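Local coordinates for SPCC18.06c protein (Schizosaccharomyces pombe, PDB 2P51) that removes poly(A) tails from mRNA as the metal-dependent 3'-exoribonuclease that forms the catalytic component of the CCR4-NOT complex, at residues 56-61 with 81-86. Sequence-based numbering, arbitrary orientation.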
ATOM      1  N   GLY A  56      -3.456  -1.508 -13.228  1.00 13.80           N
ATOM      2  CA  GLY A  56      -4.692  -2.259 -13.331  1.00 15.86           C
ATOM      3  C   GLY A  56      -4.489  -3.755 -13.495  1.00 15.40           C
ATOM      4  O   GLY A  56      -3.440  -4.276 -13.103  1.00 17.71           O
ATOM      5  N   VAL A  57      -5.496  -4.420 -14.003  1.00 15.07           N
ATOM      6  CA  VAL A  57      -5.518  -5.832 -14.349  1.00 14.90           C
ATOM      7  C   VAL A  57      -5.688  -5.949 -15.869  1.00 16.05           C
ATOM      8  O   VAL A  57      -6.649  -5.350 -16.430  1.00 17.78           O
ATOM      9  CB  VAL A  57      -6.683  -6.528 -13.632  1.00 16.38           C
ATOM     10  CG1 VAL A  57      -6.903  -7.977 -14.075  1.00 17.58           C
ATOM     11  CG2 VAL A  57      -6.375  -6.445 -12.129  1.00 17.99           C
ATOM     12  N   VAL A  58      -4.823  -6.701 -16.529  1.00 17.65           N
ATOM     13  CA  VAL A  58      -4.956  -6.805 -17.989  1.00 20.67           C
ATOM     14  C   VAL A  58      -5.488  -8.178 -18.366  1.00 24.25           C
ATOM     15  O   VAL A  58      -6.019  -8.388 -19.443  1.00 30.37           O
ATOM     16  CB  VAL A  58      -3.651  -6.561 -18.749  1.00 23.90           C
ATOM     17  CG1 VAL A  58      -3.151  -5.148 -18.440  1.00 23.40           C
ATOM     18  CG2 VAL A  58      -2.593  -7.610 -18.422  1.00 23.67           C
ATOM     19  N   ALA A  59      -5.350  -9.155 -17.470  1.00 28.83           N
ATOM     20  CA  ALA A  59      -5.913 -10.440 -17.827  1.00 29.62           C
ATOM     21  C   ALA A  59      -6.368 -11.279 -16.646  1.00 28.19           C
ATOM     22  O   ALA A  59      -5.953 -11.107 -15.504  1.00 26.89           O
ATOM     23  CB  ALA A  59      -4.878 -11.237 -18.624  1.00 42.22           C
ATOM     24  N   ARG A  60      -7.236 -12.231 -17.006  1.00 27.14           N
ATOM     25  CA  ARG A  60      -7.712 -13.234 -16.089  1.00 27.89           C
ATOM     26  C   ARG A  60      -7.140 -14.587 -16.500  1.00 26.15           C
ATOM     27  O   ARG A  60      -7.241 -14.921 -17.691  1.00 34.94           O
ATOM     28  CB  ARG A  60      -9.249 -13.273 -16.155  1.00 29.51           C
ATOM     29  CG  ARG A  60      -9.893 -12.013 -15.571  1.00 32.03           C
ATOM     30  CD  ARG A  60     -10.085 -12.223 -14.078  1.00 30.36           C
ATOM     31  NE  ARG A  60     -10.907 -11.084 -13.640  1.00 29.59           N
ATOM     32  CZ  ARG A  60     -10.996 -10.758 -12.366  1.00 36.21           C
ATOM     33  NH1 ARG A  60     -10.343 -11.460 -11.444  1.00 35.38           N
ATOM     34  NH2 ARG A  60     -11.734  -9.727 -11.981  1.00 48.30           N
ATOM     35  N   PRO A  61      -6.542 -15.357 -15.603  1.00 30.27           N
ATOM     36  CA  PRO A  61      -6.007 -16.665 -15.965  1.00 33.38           C
ATOM     37  C   PRO A  61      -7.124 -17.647 -16.284  1.00 36.63           C
ATOM     38  O   PRO A  61      -8.260 -17.587 -15.808  1.00 36.32           O
ATOM     39  CB  PRO A  61      -5.281 -17.113 -14.704  1.00 33.51           C
ATOM     40  CG  PRO A  61      -5.924 -16.333 -13.606  1.00 36.24           C
ATOM     41  CD  PRO A  61      -6.317 -15.016 -14.188  1.00 33.18           C
ATOM     42  N   ASP A  81       2.976  -9.934 -11.222  1.00 15.26           N
ATOM     43  CA  ASP A  81       4.295 -10.307 -11.751  1.00 15.49           C
ATOM     44  C   ASP A  81       4.623  -9.535 -13.046  1.00 16.04           C
ATOM     45  O   ASP A  81       5.803  -9.294 -13.277  1.00 19.92           O
ATOM     46  CB  ASP A  81       4.358 -11.778 -12.123  1.00 17.72           C
ATOM     47  CG  ASP A  81       4.666 -12.725 -10.988  1.00 18.14           C
ATOM     48  OD1 ASP A  81       5.028 -12.322  -9.866  1.00 19.37           O
ATOM     49  OD2 ASP A  81       4.538 -13.948 -11.263  1.00 20.25           O
ATOM     50  N   SER A  82       3.588  -9.215 -13.846  1.00 17.34           N
ATOM     51  CA  SER A  82       3.795  -8.718 -15.187  1.00 17.04           C
ATOM     52  C   SER A  82       3.752  -7.210 -15.390  1.00 16.23           C
ATOM     53  O   SER A  82       4.289  -6.694 -16.372  1.00 23.11           O
ATOM     54  CB  SER A  82       2.707  -9.341 -16.110  1.00 26.87           C
ATOM     55  OG  SER A  82       3.181 -10.674 -16.367  1.00 37.08           O
ATOM     56  N   LEU A  83       3.119  -6.527 -14.453  1.00 16.12           N
ATOM     57  CA  LEU A  83       2.843  -5.110 -14.604  1.00 14.87           C
ATOM     58  C   LEU A  83       3.631  -4.337 -13.564  1.00 15.81           C
ATOM     59  O   LEU A  83       3.639  -4.714 -12.378  1.00 18.06           O
ATOM     60  CB  LEU A  83       1.355  -4.798 -14.414  1.00 14.98           C
ATOM     61  CG  LEU A  83       0.390  -5.486 -15.412  1.00 18.45           C
ATOM     62  CD1 LEU A  83      -1.056  -5.026 -15.139  1.00 18.84           C
ATOM     63  CD2 LEU A  83       0.795  -5.184 -16.840  1.00 20.00           C
ATOM     64  N   LYS A  84       4.278  -3.294 -14.032  1.00 14.13           N
ATOM     65  CA  LYS A  84       5.150  -2.549 -13.117  1.00 15.33           C
ATOM     66  C   LYS A  84       4.409  -1.609 -12.180  1.00 13.33           C
ATOM     67  O   LYS A  84       3.459  -0.915 -12.538  1.00 14.85           O
ATOM     68  CB  LYS A  84       6.140  -1.723 -13.946  1.00 15.99           C
ATOM     69  CG  LYS A  84       7.141  -2.599 -14.709  1.00 19.96           C
ATOM     70  CD  LYS A  84       7.997  -1.673 -15.589  1.00 29.26           C
ATOM     71  CE  LYS A  84       9.045  -2.584 -16.254  1.00 38.60           C
ATOM     72  NZ  LYS A  84       9.965  -1.740 -17.050  1.00 54.56           N
ATOM     73  N   ILE A  85       4.903  -1.579 -10.947  1.00 14.02           N
ATOM     74  CA  ILE A  85       4.411  -0.621  -9.952  1.00 13.11           C
ATOM     75  C   ILE A  85       4.606   0.827 -10.397  1.00 12.48           C
ATOM     76  O   ILE A  85       5.604   1.107 -11.054  1.00 14.88           O
ATOM     77  CB  ILE A  85       5.132  -0.879  -8.611  1.00 13.61           C
ATOM     78  CG1 ILE A  85       4.508  -0.151  -7.433  1.00 17.49           C
ATOM     79  CG2 ILE A  85       6.639  -0.542  -8.691  1.00 16.47           C
ATOM     80  CD1 ILE A  85       3.108  -0.466  -7.087  1.00 28.37           C
ATOM     81  N   ILE A  86       3.638   1.677 -10.000  1.00 12.48           N
ATOM     82  CA  ILE A  86       3.716   3.100 -10.376  1.00 11.76           C
ATOM     83  C   ILE A  86       3.900   3.970  -9.147  1.00 12.22           C
ATOM     84  O   ILE A  86       4.700   4.939  -9.209  1.00 13.90           O
ATOM     85  CB  ILE A  86       2.479   3.498 -11.234  1.00 13.18           C
ATOM     86  CG1 ILE A  86       2.517   2.796 -12.603  1.00 14.16           C
ATOM     87  CG2 ILE A  86       2.378   5.000 -11.422  1.00 15.37           C
ATOM     88  CD1 ILE A  86       1.221   2.883 -13.419  1.00 15.12           C
TER
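Leu83 reaches across to Gly56 and Val58 with one methyl branch doing most of the touching. Its CB is still 5.0 Å, and its CG 4.6 Å, from Gly56 O. With CD1 anti to CA (chi2 -177°), the chain runs on as an extended zigzag to the loop, where CD1 lies 3.2 Å from Gly56 O, a close methyl-to-carbonyl contact, and 3.9 Å from Val58 CG1. The other branch, CD2, comes second, 4.3 Å from Val58 CG1. Leu83 and Val58 meet tip to tip, by van der Waals contact alone, and no hydrogen bond joins the segments. Leucine suits this buried place because its long, forked apolar end carries a methyl across to the loop; the side chain also packs against Pro55 and Met118. Val58 offers a compact apolar partner from an exposed loop, while Gly56 has a positive phi (80°), a conformation that glycine adopts readily. Asn79 of helix 69-82 bonds through its side chain to Val58 N and Ala59 O. The contact joins the loop after strand 47-53, which carries the metal ligands Asp51 and Glu53, to the link from helix 69-82 into strand 87-93, near but outside the two-magnesium active site of the DEDD nuclease fold.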